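DisA protein (Sorangium cellulosum, PDB 6CCA) acts as a carbon methyltransferase of the disorazol polyketide assembly line, probably methylating one chain carbon twice to give a gem-dimethyl group. Local coordinates at residues Phe64-Leu69 against Leu109-Gly114; Leu68-Phe73 against Thr132-Glu137. All blocks are in the same frame, centred on the assembly; numbering follows the deposited sequence.

Overall arrangement
Both contacts start on helix 55-75, in the helical N-terminal part of the chain, well before the methyltransferase sheet that begins at strand 226-231. From there the chain runs through strand 85-87 and helix 88-95 to helix 102-114, whose last turns come back to Phe-64-Leu-69; contact 1 closes this loop of 39 residues. The hairpin 118-121/124-127 follows, and contact 2 closes a loop of 58 residues where Thr-132-Glu-137 returns to Leu-68-Phe-73. The two loops are staggered, sharing Leu-68 and Leu-69. Their centres lie about 10 Å apart, and Leu-112 of contact 1 touches Phe-73 and Leu-70 of contact 2, so helix 55-75 joins helix 102-114 to the start of helix 135-146.

Contact 1. Residues Phe64-Leu69 against Leu109-Gly114; sequences FSEDLL and LAILEG
Leu-69 carries its CG trans to the backbone N (chi1 178°), which sends the isobutyl group at helix 102-114, while Leu-112 turns its own CG back beside its backbone N (chi1 -66°) and brings the branch across to meet it. The contact is a helix-helix crossing within a unit whose order, helix 55-75, strand 85-87, helices 88-95 and 102-114, then strands 118-121 and 124-127, is consistent with a winged-helix-like fold. The axes of segments 64-69 and 109-114 approach to 9.6 Å, their N-to-C directions 117° apart. Leu-69 CD2 wedges between the two branched residues, 3.7 Å from Ile-111 CB and 3.9 Å from Leu-112 CG. Leu-69 and Ile-111 run nearly perpendicular, the CD2 methyl also resting against Ile-111 CG2. One turn back, Glu-66 uses its aliphatic part: CG lies 4.0 Å from that same Ile-111 CG2, while Leu-112 CD2 packs 3.8 Å from the backbone O of Glu-66. Helix 342-346 borders both helices, His-342 touching Ile-111 and Ser-65 and Thr-345 touching Ile-111. The buried Glu-66 carboxylate is paired with Arg-63 in a salt bridge, which would favour its charged form, and has a weak hydrogen bond with His-342 NE2. One water bridges the helices, donating to Glu-66 OE2 at 3.0 Å and to Ile-111 O at 2.8 Å.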
ATOM      1  N   PHE A  64     -18.579   2.280   8.659  1.00 17.69           N
ATOM      2  CA  PHE A  64     -18.607   0.981   9.283  1.00 16.71           C
ATOM      3  C   PHE A  64     -17.373   0.733  10.166  1.00 16.00           C
ATOM      4  O   PHE A  64     -17.486   0.241  11.247  1.00 15.63           O
ATOM      5  CB  PHE A  64     -18.772  -0.074   8.207  1.00 16.14           C
ATOM      6  CG  PHE A  64     -18.618  -1.487   8.686  1.00 17.09           C
ATOM      7  CD1 PHE A  64     -19.578  -2.076   9.460  1.00 18.02           C
ATOM      8  CD2 PHE A  64     -17.543  -2.234   8.305  1.00 17.33           C
ATOM      9  CE1 PHE A  64     -19.445  -3.353   9.884  1.00 18.50           C
ATOM     10  CE2 PHE A  64     -17.409  -3.535   8.717  1.00 17.83           C
ATOM     11  CZ  PHE A  64     -18.376  -4.094   9.503  1.00 18.31           C
ATOM     12  N   SER A  65     -16.201   1.098   9.665  1.00 14.48           N
ATOM     13  CA  SER A  65     -14.987   0.898  10.431  1.00 15.66           C
ATOM     14  C   SER A  65     -15.059   1.643  11.767  1.00 15.00           C
ATOM     15  O   SER A  65     -14.615   1.145  12.772  1.00 13.81           O
ATOM     16  CB  SER A  65     -13.765   1.350   9.611  1.00 16.71           C
ATOM     17  OG  SER A  65     -13.646   0.578   8.420  1.00 19.12           O
ATOM     18  N   GLU A  66     -15.607   2.852  11.761  1.00 15.25           N
ATOM     19  CA  GLU A  66     -15.775   3.626  12.975  1.00 16.29           C
ATOM     20  C   GLU A  66     -16.654   2.902  14.010  1.00 16.01           C
ATOM     21  O   GLU A  66     -16.291   2.810  15.181  1.00 16.78           O
ATOM     22  CB  GLU A  66     -16.423   4.968  12.621  1.00 17.33           C
ATOM     23  CG  GLU A  66     -15.488   5.863  11.851  1.00 18.63           C
ATOM     24  CD  GLU A  66     -16.187   7.069  11.239  1.00 22.64           C
ATOM     25  OE1 GLU A  66     -17.419   7.151  11.204  1.00 21.59           O
ATOM     26  OE2 GLU A  66     -15.439   7.938  10.816  1.00 25.39           O
ATOM     27  N   ASP A  67     -17.817   2.445  13.540  1.00 15.33           N
ATOM     28  CA  ASP A  67     -18.765   1.724  14.356  1.00 17.03           C
ATOM     29  C   ASP A  67     -18.239   0.390  14.892  1.00 16.63           C
ATOM     30  O   ASP A  67     -18.375   0.054  16.050  1.00 16.55           O
ATOM     31  CB  ASP A  67     -19.999   1.491  13.547  1.00 17.30           C
ATOM     32  CG  ASP A  67     -20.731   2.830  13.175  1.00 23.57           C
ATOM     33  OD1 ASP A  67     -20.333   3.934  13.630  1.00 24.47           O
ATOM     34  OD2 ASP A  67     -21.586   2.760  12.312  1.00 27.36           O
ATOM     35  N   LEU A  68     -17.532  -0.331  14.023  1.00 17.02           N
ATOM     36  CA  LEU A  68     -16.875  -1.584  14.380  1.00 15.28           C
ATOM     37  C   LEU A  68     -15.865  -1.342  15.476  1.00 16.49           C
ATOM     38  O   LEU A  68     -15.737  -2.158  16.391  1.00 15.57           O
ATOM     39  CB  LEU A  68     -16.174  -2.147  13.092  1.00 15.95           C
ATOM     40  CG  LEU A  68     -15.701  -3.606  13.191  1.00 16.52           C
ATOM     41  CD1 LEU A  68     -16.808  -4.637  13.502  1.00 17.20           C
ATOM     42  CD2 LEU A  68     -14.952  -3.904  11.877  1.00 18.28           C
ATOM     43  N   LEU A  69     -15.077  -0.265  15.331  1.00 14.91           N
ATOM     44  CA  LEU A  69     -14.111   0.080  16.325  1.00 17.84           C
ATOM     45  C   LEU A  69     -14.778   0.360  17.688  1.00 16.39           C
ATOM     46  O   LEU A  69     -14.296  -0.101  18.713  1.00 17.27           O
ATOM     47  CB  LEU A  69     -13.278   1.275  15.860  1.00 17.45           C
ATOM     48  CG  LEU A  69     -12.251   1.752  16.853  1.00 17.28           C
ATOM     49  CD1 LEU A  69     -11.273   0.690  17.286  1.00 17.49           C
ATOM     50  CD2 LEU A  69     -11.483   2.957  16.277  1.00 17.94           C
ATOM     51  N   LEU A 109      -8.282   5.903  19.249  1.00 22.41           N
ATOM     52  CA  LEU A 109      -9.031   6.946  19.989  1.00 21.90           C
ATOM     53  C   LEU A 109      -9.410   8.115  19.116  1.00 19.34           C
ATOM     54  O   LEU A 109     -10.551   8.594  19.113  1.00 19.08           O
ATOM     55  CB  LEU A 109      -8.261   7.348  21.244  1.00 23.77           C
ATOM     56  CG  LEU A 109      -8.070   6.245  22.289  1.00 24.74           C
ATOM     57  CD1 LEU A 109      -7.231   6.768  23.463  1.00 26.73           C
ATOM     58  CD2 LEU A 109      -9.388   5.547  22.696  1.00 24.43           C
ATOM     59  N   ALA A 110      -8.469   8.609  18.271  1.00 20.52           N
ATOM     60  CA  ALA A 110      -8.776   9.701  17.367  1.00 20.94           C
ATOM     61  C   ALA A 110      -9.789   9.337  16.300  1.00 20.67           C
ATOM     62  O   ALA A 110     -10.569  10.174  15.874  1.00 19.11           O
ATOM     63  CB  ALA A 110      -7.499  10.228  16.675  1.00 26.37           C
ATOM     64  N   ILE A 111      -9.784   8.080  15.810  1.00 18.93           N
ATOM     65  CA  ILE A 111     -10.887   7.631  14.938  1.00 18.90           C
ATOM     66  C   ILE A 111     -12.253   7.770  15.635  1.00 18.19           C
ATOM     67  O   ILE A 111     -13.196   8.312  15.040  1.00 17.94           O
ATOM     68  CB  ILE A 111     -10.730   6.151  14.504  1.00 19.11           C
ATOM     69  CG1 ILE A 111      -9.526   6.072  13.561  1.00 20.17           C
ATOM     70  CG2 ILE A 111     -12.006   5.716  13.822  1.00 19.65           C
ATOM     71  CD1 ILE A 111      -9.141   4.698  13.044  1.00 19.00           C
ATOM     72  N   LEU A 112     -12.320   7.303  16.881  1.00 18.27           N
ATOM     73  CA  LEU A 112     -13.591   7.479  17.641  1.00 19.50           C
ATOM     74  C   LEU A 112     -13.964   8.972  17.856  1.00 18.64           C
ATOM     75  O   LEU A 112     -15.165   9.387  17.768  1.00 22.18           O
ATOM     76  CB  LEU A 112     -13.526   6.720  18.941  1.00 21.09           C
ATOM     77  CG  LEU A 112     -13.449   5.188  18.827  1.00 20.36           C
ATOM     78  CD1 LEU A 112     -13.337   4.563  20.209  1.00 23.45           C
ATOM     79  CD2 LEU A 112     -14.610   4.706  17.999  1.00 21.49           C
ATOM     80  N   GLU A 113     -12.970   9.762  18.105  1.00 20.87           N
ATOM     81  CA  GLU A 113     -13.160  11.204  18.247  1.00 25.18           C
ATOM     82  C   GLU A 113     -13.689  11.814  16.957  1.00 24.50           C
ATOM     83  O   GLU A 113     -14.658  12.566  16.950  1.00 24.58           O
ATOM     84  CB  GLU A 113     -11.852  11.848  18.696  1.00 27.82           C
ATOM     85  CG  GLU A 113     -11.996  13.365  18.928  1.00 33.64           C
ATOM     86  CD  GLU A 113     -10.664  14.084  18.995  1.00 41.64           C
ATOM     87  OE1 GLU A 113      -9.613  13.601  18.489  1.00 43.90           O
ATOM     88  OE2 GLU A 113     -10.668  15.148  19.591  1.00 41.52           O
ATOM     89  N   GLY A 114     -13.093  11.461  15.816  1.00 26.10           N
ATOM     90  CA  GLY A 114     -13.525  11.983  14.545  1.00 22.91           C
ATOM     91  C   GLY A 114     -14.889  11.518  14.123  1.00 27.12           C
ATOM     92  O   GLY A 114     -15.612  12.231  13.404  1.00 27.11           O
TER
HETATM   93  O   HOH W   1     -13.242   9.152  12.418  1.00 24.13           O

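Contact 2. Residues Leu68-Phe73 against Thr132-Glu137; sequences LLLCIF and TPKKHE
Cys-71, Lys-134 and Leu-70 make this contact, which sets the turn leading into helix 135-146 across helix 55-75. Backbones come close at its centre, where Cys-71 CA and Lys-134 CA are 5.3 Å apart and Cys-71 CB meets Lys-134 CB at 3.9 Å. With SG trans to the backbone N (chi1 -162°), the cysteine extends past Lys-134 to lie against the main chain beyond it, SG standing 3.6 Å from Lys-135 CA. Lys-134 bends at chi2 (-70°), and the fold in its chain presents methylenes to Leu-70: CD2 of the leucine sits 3.6 Å from Lys-134 CG and 3.9 Å from Lys-134 CE, the two side chains crossing at about a right angle. The lysine thus gives its hydrocarbon part to the apolar interface, while the ammonium group turns off from the helix. There NZ forms a salt bridge with Glu-137 OE1 at 2.9 Å, the oxygen accepting through its syn lone pair, and is also hydrogen-bonded to Tyr-117 OH. Gln-74, in helix 55-75, fastens the turn's backbone at two points, its OE1 to Lys-134 N and its NE2 to Thr-132 O. Tyr-162 of helix 152-163 also touches Cys-71, and helix 102-114 packs on Leu-69 and Phe-73, so helix 55-75 lies among three helices, and segment 132-137 reaches it just after strands 118-121 and 124-127.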
ATOM      1  N   LEU A  68     -17.532  -0.331  14.023  1.00 17.02           N
ATOM      2  CA  LEU A  68     -16.875  -1.584  14.380  1.00 15.28           C
ATOM      3  C   LEU A  68     -15.865  -1.342  15.476  1.00 16.49           C
ATOM      4  O   LEU A  68     -15.737  -2.158  16.391  1.00 15.57           O
ATOM      5  CB  LEU A  68     -16.174  -2.147  13.092  1.00 15.95           C
ATOM      6  CG  LEU A  68     -15.701  -3.606  13.191  1.00 16.52           C
ATOM      7  CD1 LEU A  68     -16.808  -4.637  13.502  1.00 17.20           C
ATOM      8  CD2 LEU A  68     -14.952  -3.904  11.877  1.00 18.28           C
ATOM      9  N   LEU A  69     -15.077  -0.265  15.331  1.00 14.91           N
ATOM     10  CA  LEU A  69     -14.111   0.080  16.325  1.00 17.84           C
ATOM     11  C   LEU A  69     -14.778   0.360  17.688  1.00 16.39           C
ATOM     12  O   LEU A  69     -14.296  -0.101  18.713  1.00 17.27           O
ATOM     13  CB  LEU A  69     -13.278   1.275  15.860  1.00 17.45           C
ATOM     14  CG  LEU A  69     -12.251   1.752  16.853  1.00 17.28           C
ATOM     15  CD1 LEU A  69     -11.273   0.690  17.286  1.00 17.49           C
ATOM     16  CD2 LEU A  69     -11.483   2.957  16.277  1.00 17.94           C
ATOM     17  N   LEU A  70     -15.843   1.118  17.700  1.00 16.20           N
ATOM     18  CA  LEU A  70     -16.550   1.331  18.971  1.00 17.37           C
ATOM     19  C   LEU A  70     -16.950  -0.029  19.593  1.00 17.49           C
ATOM     20  O   LEU A  70     -16.733  -0.278  20.815  1.00 17.64           O
ATOM     21  CB  LEU A  70     -17.753   2.186  18.784  1.00 18.64           C
ATOM     22  CG  LEU A  70     -18.568   2.499  20.067  1.00 19.74           C
ATOM     23  CD1 LEU A  70     -17.745   3.069  21.212  1.00 23.04           C
ATOM     24  CD2 LEU A  70     -19.757   3.433  19.732  1.00 19.33           C
ATOM     25  N   CYS A  71     -17.483  -0.910  18.748  1.00 17.40           N
ATOM     26  CA  CYS A  71     -17.845  -2.269  19.158  1.00 17.67           C
ATOM     27  C   CYS A  71     -16.659  -3.026  19.734  1.00 18.44           C
ATOM     28  O   CYS A  71     -16.817  -3.680  20.785  1.00 19.19           O
ATOM     29  CB  CYS A  71     -18.535  -3.023  18.037  1.00 20.11           C
ATOM     30  SG  CYS A  71     -19.437  -4.483  18.644  1.00 24.35           S
ATOM     31  N   ILE A  72     -15.460  -2.910  19.152  1.00 16.50           N
ATOM     32  CA  ILE A  72     -14.293  -3.596  19.702  1.00 19.02           C
ATOM     33  C   ILE A  72     -13.987  -3.131  21.148  1.00 19.37           C
ATOM     34  O   ILE A  72     -13.819  -3.930  22.089  1.00 19.58           O
ATOM     35  CB  ILE A  72     -13.061  -3.325  18.809  1.00 19.25           C
ATOM     36  CG1 ILE A  72     -13.231  -4.106  17.499  1.00 17.47           C
ATOM     37  CG2 ILE A  72     -11.763  -3.675  19.553  1.00 19.10           C
ATOM     38  CD1 ILE A  72     -12.332  -3.670  16.368  1.00 16.47           C
ATOM     39  N   PHE A  73     -13.939  -1.836  21.348  1.00 19.96           N
ATOM     40  CA  PHE A  73     -13.813  -1.330  22.743  1.00 20.61           C
ATOM     41  C   PHE A  73     -14.919  -1.852  23.698  1.00 22.55           C
ATOM     42  O   PHE A  73     -14.610  -2.256  24.853  1.00 26.09           O
ATOM     43  CB  PHE A  73     -13.749   0.190  22.755  1.00 21.61           C
ATOM     44  CG  PHE A  73     -12.407   0.745  22.357  1.00 22.80           C
ATOM     45  CD1 PHE A  73     -11.378   0.846  23.291  1.00 25.29           C
ATOM     46  CD2 PHE A  73     -12.192   1.192  21.086  1.00 22.63           C
ATOM     47  CE1 PHE A  73     -10.138   1.375  22.946  1.00 27.43           C
ATOM     48  CE2 PHE A  73     -10.965   1.732  20.716  1.00 25.28           C
ATOM     49  CZ  PHE A  73      -9.939   1.843  21.634  1.00 28.94           C
ATOM     50  N   THR A 132     -23.964   4.204  21.819  1.00 29.30           N
ATOM     51  CA  THR A 132     -24.980   3.203  22.205  1.00 29.98           C
ATOM     52  C   THR A 132     -24.351   1.778  22.061  1.00 28.85           C
ATOM     53  O   THR A 132     -23.201   1.684  21.607  1.00 23.63           O
ATOM     54  CB  THR A 132     -26.206   3.309  21.310  1.00 31.14           C
ATOM     55  OG1 THR A 132     -25.869   2.906  19.982  1.00 32.65           O
ATOM     56  CG2 THR A 132     -26.765   4.763  21.265  1.00 35.60           C
ATOM     57  N   PRO A 133     -25.081   0.713  22.446  1.00 27.17           N
ATOM     58  CA  PRO A 133     -24.547  -0.652  22.275  1.00 28.32           C
ATOM     59  C   PRO A 133     -24.488  -0.987  20.784  1.00 24.22           C
ATOM     60  O   PRO A 133     -25.478  -0.928  20.080  1.00 24.28           O
ATOM     61  CB  PRO A 133     -25.553  -1.551  23.058  1.00 28.93           C
ATOM     62  CG  PRO A 133     -26.227  -0.548  24.028  1.00 30.40           C
ATOM     63  CD  PRO A 133     -26.415   0.636  23.104  1.00 32.05           C
ATOM     64  N   LYS A 134     -23.274  -1.237  20.296  1.00 24.47           N
ATOM     65  CA  LYS A 134     -23.077  -1.431  18.868  1.00 23.71           C
ATOM     66  C   LYS A 134     -23.125  -2.898  18.389  1.00 25.78           C
ATOM     67  O   LYS A 134     -23.273  -3.140  17.185  1.00 25.40           O
ATOM     68  CB  LYS A 134     -21.721  -0.811  18.445  1.00 24.95           C
ATOM     69  CG  LYS A 134     -21.743   0.694  18.544  1.00 28.96           C
ATOM     70  CD  LYS A 134     -22.650   1.225  17.456  1.00 30.79           C
ATOM     71  CE  LYS A 134     -22.940   2.691  17.565  1.00 35.32           C
ATOM     72  NZ  LYS A 134     -23.672   3.211  16.346  1.00 35.90           N
ATOM     73  N   LYS A 135     -23.048  -3.838  19.311  1.00 24.58           N
ATOM     74  CA  LYS A 135     -22.905  -5.311  18.976  1.00 30.66           C
ATOM     75  C   LYS A 135     -23.805  -5.782  17.827  1.00 28.89           C
ATOM     76  O   LYS A 135     -23.335  -6.301  16.781  1.00 27.93           O
ATOM     77  CB  LYS A 135     -23.196  -6.153  20.246  1.00 38.32           C
ATOM     78  CG  LYS A 135     -22.941  -7.666  20.138  1.00 54.35           C
ATOM     79  CD  LYS A 135     -21.497  -8.029  20.473  1.00 63.37           C
ATOM     80  CE  LYS A 135     -21.172  -9.468  20.118  1.00 70.50           C
ATOM     81  NZ  LYS A 135     -19.709  -9.758  20.193  1.00 78.19           N
ATOM     82  N   HIS A 136     -25.116  -5.586  17.976  1.00 24.71           N
ATOM     83  CA  HIS A 136     -26.041  -6.103  16.998  1.00 26.08           C
ATOM     84  C   HIS A 136     -26.040  -5.279  15.724  1.00 23.25           C
ATOM     85  O   HIS A 136     -26.100  -5.837  14.617  1.00 24.32           O
ATOM     86  CB  HIS A 136     -27.458  -6.274  17.627  1.00 31.46           C
ATOM     87  CG  HIS A 136     -27.449  -7.239  18.798  1.00 38.60           C
ATOM     88  ND1 HIS A 136     -27.763  -6.857  20.090  1.00 48.30           N
ATOM     89  CD2 HIS A 136     -27.067  -8.544  18.882  1.00 42.66           C
ATOM     90  CE1 HIS A 136     -27.598  -7.879  20.911  1.00 45.70           C
ATOM     91  NE2 HIS A 136     -27.183  -8.919  20.203  1.00 51.68           N
ATOM     92  N   GLU A 137     -26.000  -3.976  15.871  1.00 21.61           N
ATOM     93  CA  GLU A 137     -25.990  -3.055  14.749  1.00 26.04           C
ATOM     94  C   GLU A 137     -24.853  -3.371  13.765  1.00 23.34           C
ATOM     95  O   GLU A 137     -25.062  -3.422  12.544  1.00 21.87           O
ATOM     96  CB  GLU A 137     -25.747  -1.628  15.215  1.00 31.87           C
ATOM     97  CG  GLU A 137     -26.942  -0.720  15.373  1.00 45.70           C
ATOM     98  CD  GLU A 137     -26.495   0.587  16.070  1.00 50.42           C
ATOM     99  OE1 GLU A 137     -25.594   1.272  15.522  1.00 45.05           O
ATOM    100  OE2 GLU A 137     -26.965   0.874  17.200  1.00 50.13           O
TER